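Local coordinates for nitrate transport protein (Parabacteroides distasonis, PDB 3HN0), which probably serves as the periplasmic-type solute-binding component of an ABC transporter, possibly one for nitrate or a related small solute, at residues A[60-65]-A[255-260]; A[83-88]-A[181-186]. One frame throughout, in Å; residues are numbered along the deposited sequence. Where two conformers were deposited one is given.

Interaction 1. Residues A[60-65]-A[255-260]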
ATOM      1  N   LEU A  60      11.197   3.043 -17.550  0.75 13.61           N
ATOM      2  CA  LEU A  60      12.485   3.207 -16.875  0.75 16.13           C
ATOM      3  C   LEU A  60      12.237   3.757 -15.494  0.75 14.34           C
ATOM      4  O   LEU A  60      11.101   4.128 -15.135  0.75 11.63           O
ATOM      5  CB  LEU A  60      13.460   4.113 -17.668  0.75 16.34           C
ATOM      6  CG  LEU A  60      13.197   5.644 -17.694  0.75 18.14           C
ATOM      7  CD1 LEU A  60      14.190   6.266 -18.617  0.75 16.30           C
ATOM      8  CD2 LEU A  60      11.794   6.035 -18.159  0.75 21.37           C
ATOM      9  N   PRO A  61      13.294   3.826 -14.696  1.00 13.09           N
ATOM     10  CA  PRO A  61      13.056   4.179 -13.311  1.00 13.05           C
ATOM     11  C   PRO A  61      12.432   5.564 -13.206  1.00 12.68           C
ATOM     12  O   PRO A  61      12.748   6.479 -14.007  1.00 11.27           O
ATOM     13  CB  PRO A  61      14.447   4.164 -12.707  1.00 14.99           C
ATOM     14  CG  PRO A  61      15.166   3.107 -13.496  1.00 16.75           C
ATOM     15  CD  PRO A  61      14.684   3.378 -14.902  1.00 16.64           C
HETATM   16  N   MSE A  62      11.520   5.684 -12.242  1.00 12.88           N
HETATM   17  CA  MSE A  62      10.857   6.961 -11.971  1.00 10.42           C
HETATM   18  C   MSE A  62      11.865   8.086 -11.734  1.00 12.28           C
HETATM   19  O   MSE A  62      11.643   9.222 -12.192  1.00 11.73           O
HETATM   20  CB  MSE A  62       9.899   6.826 -10.771  1.00 11.21           C
HETATM   21  CG  MSE A  62       9.054   7.982 -10.445  1.00 11.86           C
HETATM   22 SE   MSE A  62       7.824   8.527 -11.777  0.75  7.13          SE
HETATM   23  CE  MSE A  62       6.661   6.993 -11.568  1.00 13.50           C
ATOM     24  N   ILE A  63      12.970   7.805 -11.046  1.00 12.96           N
ATOM     25  CA  ILE A  63      13.951   8.918 -10.812  1.00 14.87           C
ATOM     26  C   ILE A  63      14.504   9.442 -12.150  1.00 13.66           C
ATOM     27  O   ILE A  63      14.665  10.635 -12.337  1.00 13.45           O
ATOM     28  CB  ILE A  63      15.050   8.573  -9.770  1.00 13.30           C
ATOM     29  CG1 ILE A  63      15.927   7.413 -10.197  1.00 16.17           C
ATOM     30  CG2 ILE A  63      14.383   8.198  -8.398  1.00 10.93           C
ATOM     31  CD1 ILE A  63      17.198   7.296  -9.302  1.00 14.26           C
ATOM     32  N   ASN A  64      14.746   8.549 -13.110  1.00 10.72           N
ATOM     33  CA  ASN A  64      15.210   8.986 -14.424  1.00 10.56           C
ATOM     34  C   ASN A  64      14.172   9.795 -15.115  1.00 11.10           C
ATOM     35  O   ASN A  64      14.478  10.776 -15.795  1.00 12.15           O
ATOM     36  CB  ASN A  64      15.610   7.797 -15.322  1.00 12.07           C
ATOM     37  CG  ASN A  64      16.806   7.010 -14.768  1.00 15.22           C
ATOM     38  OD1 ASN A  64      16.669   6.318 -13.758  1.00 19.04           O
ATOM     39  ND2 ASN A  64      17.958   7.106 -15.426  1.00 14.80           N
ATOM     40  N   ALA A  65      12.926   9.372 -14.999  1.00 12.69           N
ATOM     41  CA  ALA A  65      11.825  10.082 -15.646  1.00 14.06           C
ATOM     42  C   ALA A  65      11.754  11.508 -15.108  1.00 12.30           C
ATOM     43  O   ALA A  65      11.722  12.503 -15.873  1.00 12.40           O
ATOM     44  CB  ALA A  65      10.501   9.305 -15.427  1.00 14.26           C
HETATM   45  N   MSE A 255       4.762  11.486  -6.198  1.00 16.87           N
HETATM   46  CA  MSE A 255       5.437  12.641  -5.600  1.00 15.84           C
HETATM   47  C   MSE A 255       5.995  12.295  -4.229  1.00 17.76           C
HETATM   48  O   MSE A 255       7.080  12.758  -3.858  1.00 15.58           O
HETATM   49  CB  MSE A 255       4.497  13.830  -5.514  1.00 19.70           C
HETATM   50  CG  MSE A 255       3.973  14.266  -6.870  1.00 20.39           C
HETATM   51 SE   MSE A 255       5.415  14.860  -8.072  0.75 18.77          SE
HETATM   52  CE  MSE A 255       5.783  16.374  -7.167  1.00 22.47           C
ATOM     53  N   GLY A 256       5.289  11.457  -3.463  1.00 18.62           N
ATOM     54  CA  GLY A 256       5.876  10.945  -2.211  1.00 14.13           C
ATOM     55  C   GLY A 256       7.173  10.170  -2.360  1.00 15.30           C
ATOM     56  O   GLY A 256       8.116  10.345  -1.570  1.00 19.00           O
ATOM     57  N   PHE A 257       7.240   9.280  -3.334  1.00 13.54           N
ATOM     58  CA  PHE A 257       8.462   8.574  -3.673  1.00 12.66           C
ATOM     59  C   PHE A 257       9.591   9.538  -4.073  1.00 14.60           C
ATOM     60  O   PHE A 257      10.660   9.461  -3.509  1.00 14.63           O
ATOM     61  CB  PHE A 257       8.242   7.537  -4.784  1.00 15.30           C
ATOM     62  CG  PHE A 257       9.487   6.982  -5.340  1.00 14.20           C
ATOM     63  CD1 PHE A 257      10.253   6.047  -4.644  1.00 14.14           C
ATOM     64  CD2 PHE A 257       9.937   7.390  -6.598  1.00 13.04           C
ATOM     65  CE1 PHE A 257      11.393   5.498  -5.177  1.00 13.76           C
ATOM     66  CE2 PHE A 257      11.115   6.901  -7.117  1.00 11.86           C
ATOM     67  CZ  PHE A 257      11.865   5.935  -6.428  1.00 17.03           C
ATOM     68  N   LEU A 258       9.313  10.469  -4.988  1.00 15.10           N
ATOM     69  CA  LEU A 258      10.321  11.425  -5.460  1.00 12.59           C
ATOM     70  C   LEU A 258      10.842  12.298  -4.304  1.00 13.19           C
ATOM     71  O   LEU A 258      12.042  12.519  -4.193  1.00 13.35           O
ATOM     72  CB  LEU A 258       9.800  12.269  -6.644  1.00 14.09           C
ATOM     73  CG  LEU A 258       9.675  11.449  -7.948  1.00 15.66           C
ATOM     74  CD1 LEU A 258       8.996  12.264  -9.074  1.00 15.77           C
ATOM     75  CD2 LEU A 258      11.022  10.893  -8.441  1.00 13.52           C
ATOM     76  N   ARG A 259       9.941  12.720  -3.417  1.00 14.73           N
ATOM     77  CA  ARG A 259      10.311  13.470  -2.247  1.00 14.57           C
ATOM     78  C   ARG A 259      11.239  12.694  -1.354  1.00 14.32           C
ATOM     79  O   ARG A 259      12.215  13.244  -0.830  1.00 14.79           O
ATOM     80  CB  ARG A 259       9.059  13.865  -1.465  1.00 16.32           C
ATOM     81  CG  ARG A 259       9.277  14.867  -0.360  1.00 27.97           C
ATOM     82  CD  ARG A 259       7.920  15.447   0.155  1.00 34.17           C
ATOM     83  NE  ARG A 259       7.159  16.117  -0.922  1.00 40.83           N
ATOM     84  CZ  ARG A 259       6.020  15.679  -1.482  1.00 49.03           C
ATOM     85  NH1 ARG A 259       5.416  14.551  -1.088  1.00 50.41           N
ATOM     86  NH2 ARG A 259       5.455  16.395  -2.451  1.00 49.17           N
ATOM     87  N   LEU A 260      10.936  11.407  -1.149  1.00 15.87           N
ATOM     88  CA  LEU A 260      11.805  10.553  -0.356  0.60 16.62           C
ATOM     89  C   LEU A 260      13.205  10.474  -0.976  1.00 17.57           C
ATOM     90  O   LEU A 260      14.213  10.663  -0.291  1.00 17.16           O
ATOM     91  CB  LEU A 260      11.157   9.163  -0.204  0.60 16.02           C
ATOM     92  CG  LEU A 260      11.851   8.114   0.660  0.60 21.05           C
ATOM     93  CD1 LEU A 260      10.876   6.972   1.023  0.60 17.28           C
ATOM     94  CD2 LEU A 260      13.075   7.595  -0.071  0.60 16.74           C
TER
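Met62 and Ile63, in the first turn of helix 62-70, pack against Phe257 and Leu258 of helix 251-264. The contact is wholly apolar. Each segment offers two neighbouring side chains, and the four interlock as bumps and hollows. The leading bump is the CE2 corner of the Phe257 ring. It enters the hollow between CB of Met62 and CG2 of Ile63. CE2 lies 3.7 Å from CG2 of Ile63 and 3.9 Å from CB of Met62. CZ of the same ring also touches CG2 of Ile63, and CD2 meets CG of Met62 at 4.0 Å. Both atoms of the hollow come to the ring obliquely. Phe257 reaches it because its CG stands anti to the backbone N (chi1 169°). Ile63 has CG1 in the crowded position between backbone N and carbonyl carbon (chi1 62°), which leaves CG2 beside the N to meet the ring.

Both helices belong to a two-lobed fold consistent with periplasmic binding proteins. Helix 62-70 follows directly on strand 57-61 of the large mixed sheet, and Pro61 is its N-cap residue. Thr107, in helix 107-119, touches both Ile63 and Phe257.

The second bump is a single methyl, CD2 of Leu258. It sits against the first turn of helix 62-70, between CG of Met62 (4.0 Å) and CA of Ile63 (4.3 Å), near the carbonyl O of Met62. The Met62 and Leu258 side chains lie roughly perpendicular. The side chains of Met62, a selenomethionine, and Phe257 run antiparallel past one another. The bend at chi2 of Met62 takes SE away from helix 251-264, leaving CB and CG to make the contact. Met62 also touches Ala185 of strand 184-188, while Leu258 also touches Val269 and Leu273.

Interaction 2. Residues A[83-88]-A[181-186]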
ATOM      1  N   TRP A  83       4.885  -2.711  -8.927  1.00 10.29           N
ATOM      2  CA  TRP A  83       4.912  -2.157  -7.579  1.00 11.96           C
ATOM      3  C   TRP A  83       5.794  -2.973  -6.599  1.00 14.85           C
ATOM      4  O   TRP A  83       5.977  -2.598  -5.453  1.00 13.64           O
ATOM      5  CB  TRP A  83       3.460  -2.023  -7.050  1.00 12.30           C
ATOM      6  CG  TRP A  83       2.673  -1.101  -7.958  1.00 11.67           C
ATOM      7  CD1 TRP A  83       2.031  -1.448  -9.101  1.00 14.26           C
ATOM      8  CD2 TRP A  83       2.595   0.335  -7.864  1.00 10.10           C
ATOM      9  NE1 TRP A  83       1.522  -0.341  -9.726  1.00 12.77           N
ATOM     10  CE2 TRP A  83       1.815   0.775  -8.968  1.00 12.09           C
ATOM     11  CE3 TRP A  83       3.050   1.281  -6.930  1.00 14.67           C
ATOM     12  CZ2 TRP A  83       1.531   2.094  -9.195  1.00 11.46           C
ATOM     13  CZ3 TRP A  83       2.736   2.618  -7.140  1.00 14.20           C
ATOM     14  CH2 TRP A  83       1.992   3.020  -8.292  1.00 13.28           C
ATOM     15  N   GLY A  84       6.319  -4.091  -7.056  1.00 14.24           N
ATOM     16  CA  GLY A  84       7.119  -5.000  -6.219  1.00 16.04           C
ATOM     17  C   GLY A  84       8.504  -5.149  -6.820  1.00 16.99           C
ATOM     18  O   GLY A  84       8.736  -5.970  -7.701  1.00 19.57           O
ATOM     19  N   THR A  85       9.445  -4.313  -6.402  1.00 15.74           N
ATOM     20  CA  THR A  85      10.751  -4.376  -6.995  1.00 16.97           C
ATOM     21  C   THR A  85      11.897  -4.735  -6.078  1.00 17.02           C
ATOM     22  O   THR A  85      12.960  -5.124  -6.566  1.00 17.68           O
ATOM     23  CB  THR A  85      11.093  -3.057  -7.751  1.00 23.29           C
ATOM     24  OG1 THR A  85      11.270  -2.013  -6.835  1.00 27.92           O
ATOM     25  CG2 THR A  85       9.991  -2.667  -8.674  1.00 26.22           C
ATOM     26  N   LEU A  86      11.722  -4.580  -4.768  1.00 13.90           N
ATOM     27  CA  LEU A  86      12.854  -4.760  -3.876  0.65 12.18           C
ATOM     28  C   LEU A  86      12.481  -5.564  -2.635  1.00 12.07           C
ATOM     29  O   LEU A  86      11.547  -5.239  -1.899  1.00 12.70           O
ATOM     30  CB  LEU A  86      13.449  -3.400  -3.517  0.65 13.86           C
ATOM     31  CG  LEU A  86      14.882  -3.467  -3.019  0.65 19.04           C
ATOM     32  CD1 LEU A  86      15.837  -3.920  -4.192  0.65 17.06           C
ATOM     33  CD2 LEU A  86      15.279  -2.128  -2.419  0.65 28.74           C
ATOM     34  N   TYR A  87      13.240  -6.650  -2.437  1.00 12.78           N
ATOM     35  CA  TYR A  87      13.070  -7.497  -1.295  1.00 10.13           C
ATOM     36  C   TYR A  87      14.370  -7.782  -0.578  1.00 11.44           C
ATOM     37  O   TYR A  87      15.422  -7.820  -1.189  1.00 11.87           O
ATOM     38  CB  TYR A  87      12.417  -8.810  -1.734  1.00 10.40           C
ATOM     39  CG  TYR A  87      11.016  -8.665  -2.199  1.00  9.89           C
ATOM     40  CD1 TYR A  87      10.738  -8.293  -3.528  1.00 10.81           C
ATOM     41  CD2 TYR A  87       9.929  -8.886  -1.333  1.00 12.61           C
ATOM     42  CE1 TYR A  87       9.426  -8.138  -3.983  1.00 13.09           C
ATOM     43  CE2 TYR A  87       8.620  -8.713  -1.802  1.00 11.15           C
ATOM     44  CZ  TYR A  87       8.380  -8.355  -3.118  1.00 10.89           C
ATOM     45  OH  TYR A  87       7.083  -8.208  -3.575  1.00 12.91           O
ATOM     46  N   LEU A  88      14.323  -7.931   0.742  1.00 11.68           N
ATOM     47  CA  LEU A  88      15.512  -8.296   1.504  1.00 12.38           C
ATOM     48  C   LEU A  88      15.557  -9.799   1.674  1.00 11.98           C
ATOM     49  O   LEU A  88      14.566 -10.398   2.111  1.00 13.30           O
ATOM     50  CB  LEU A  88      15.429  -7.664   2.888  1.00 11.41           C
ATOM     51  CG  LEU A  88      16.538  -7.909   3.912  1.00 21.17           C
ATOM     52  CD1 LEU A  88      17.871  -7.374   3.418  1.00 17.77           C
ATOM     53  CD2 LEU A  88      16.079  -7.250   5.223  1.00 22.20           C
ATOM     54  N   PHE A 181       5.754   2.082  -3.366  1.00 17.66           N
ATOM     55  CA  PHE A 181       6.328   3.176  -4.106  1.00 13.44           C
ATOM     56  C   PHE A 181       6.127   3.088  -5.621  1.00 10.57           C
ATOM     57  O   PHE A 181       6.327   2.066  -6.200  1.00 14.59           O
ATOM     58  CB  PHE A 181       7.847   3.245  -3.894  1.00 14.87           C
ATOM     59  CG  PHE A 181       8.273   3.405  -2.461  1.00 14.48           C
ATOM     60  CD1 PHE A 181       8.016   4.569  -1.769  1.00 13.83           C
ATOM     61  CD2 PHE A 181       8.976   2.398  -1.829  1.00 16.18           C
ATOM     62  CE1 PHE A 181       8.455   4.731  -0.466  1.00 21.86           C
ATOM     63  CE2 PHE A 181       9.403   2.554  -0.528  1.00 18.17           C
ATOM     64  CZ  PHE A 181       9.133   3.704   0.155  1.00 22.63           C
ATOM     65  N   ALA A 182       5.833   4.216  -6.251  1.00 11.43           N
ATOM     66  CA  ALA A 182       5.788   4.295  -7.694  1.00 14.01           C
ATOM     67  C   ALA A 182       7.229   4.464  -8.225  1.00 14.46           C
ATOM     68  O   ALA A 182       7.661   5.561  -8.579  1.00 15.52           O
ATOM     69  CB  ALA A 182       4.841   5.399  -8.135  1.00 14.58           C
ATOM     70  N   GLN A 183       7.968   3.361  -8.290  1.00 15.04           N
ATOM     71  CA  GLN A 183       9.419   3.401  -8.615  1.00 13.75           C
ATOM     72  C   GLN A 183       9.712   3.264 -10.083  1.00 13.49           C
ATOM     73  O   GLN A 183      10.833   3.503 -10.480  1.00 12.51           O
ATOM     74  CB  GLN A 183      10.236   2.264  -7.941  1.00 17.36           C
ATOM     75  CG  GLN A 183       9.870   1.941  -6.600  1.00 23.39           C
ATOM     76  CD  GLN A 183      10.778   0.946  -5.998  1.00 23.46           C
ATOM     77  OE1 GLN A 183      11.973   0.865  -6.355  1.00 21.50           O
ATOM     78  NE2 GLN A 183      10.241   0.165  -5.086  1.00 16.63           N
ATOM     79  N   THR A 184       8.714   2.856 -10.874  1.00 11.33           N
ATOM     80  CA  THR A 184       8.873   2.600 -12.279  1.00 11.03           C
ATOM     81  C   THR A 184       7.916   3.468 -13.093  1.00 14.23           C
ATOM     82  O   THR A 184       6.734   3.600 -12.729  1.00 14.17           O
ATOM     83  CB  THR A 184       8.589   1.146 -12.580  1.00 12.19           C
ATOM     84  OG1 THR A 184       9.456   0.320 -11.793  1.00 16.36           O
ATOM     85  CG2 THR A 184       8.767   0.860 -14.073  1.00 16.36           C
ATOM     86  N   ALA A 185       8.449   4.109 -14.123  1.00 12.71           N
ATOM     87  CA  ALA A 185       7.717   5.045 -14.935  1.00 11.03           C
ATOM     88  C   ALA A 185       7.519   4.524 -16.333  1.00 11.39           C
ATOM     89  O   ALA A 185       8.468   4.022 -16.984  1.00 12.63           O
ATOM     90  CB  ALA A 185       8.467   6.395 -15.066  1.00 12.64           C
ATOM     91  N   VAL A 186       6.291   4.675 -16.799  1.00 10.57           N
ATOM     92  CA  VAL A 186       6.002   4.618 -18.236  1.00 10.85           C
ATOM     93  C   VAL A 186       5.911   6.056 -18.681  1.00 11.75           C
ATOM     94  O   VAL A 186       4.997   6.782 -18.255  1.00 11.97           O
ATOM     95  CB  VAL A 186       4.692   3.864 -18.544  1.00 12.22           C
ATOM     96  CG1 VAL A 186       4.411   3.862 -20.052  1.00 14.51           C
ATOM     97  CG2 VAL A 186       4.716   2.433 -17.982  1.00 16.61           C
TER
HETATM   98  O   HOH W   1       7.372  -0.267  -5.290  1.00 19.21           O
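One water is gripped by three groups from both segments. It donates to the carbonyl O of Trp83 and to O of Phe181, each at 2.7 Å, and accepts from NE2 of Gln183 at 2.9 Å. The chain makes an inverse gamma turn at Ala182, closed by a weak bond from Gln183 N to Phe181 O. This turn leads into strand 184-188 of the large sheet. The facing loop 83-86 joins strand 76-82 of that sheet to strand 87-90 of the smaller antiparallel one.

The six-membered ring of Trp83 lies against the turn. CE3 is 3.4 Å from O of Phe181, and CZ3 is 3.6 Å from CB of Ala182. Both Phe181 O and CA of Ala182 approach the indole obliquely. NE1 donates a hydrogen bond to O of Tyr243, which helps fix the ring's rotation. An alanine in place of Trp83 would probably open a gap beside Ala182 and leave the Tyr243 carbonyl without its indole partner.

Further along, the extended chain of Gln183 (chi2 -175°) carries CD to within 3.1 Å of Thr85 OG1. OG1 of Thr85 lies above the plane of the Gln183 amide, 3.0 Å from both OE1 and NE2.

Overall arrangement
The centres of interactions 1 and 2 lie 10 Å apart, and the two contacts touch. Along the chain, both segments of interaction 2 fall between the two halves of interaction 1. They share the large mixed sheet, where strands 57-61 and 184-188 are antiparallel neighbours. Probable backbone hydrogen bonds join Leu60 O to Ala185 N and Met62 N to Gln183 O. Phe257 and Met62 also pack on the carbonyl O of Ala182. Interaction 1 packs helix 251-264 against the start of helix 62-70, just past the C-terminal end of strand 57-61. In interaction 2, segment 83-88 passes from strand 76-82 into strand 87-90 of the smaller sheet. The pair therefore sits around the junction between lobes, consistent with a two-lobed binding protein.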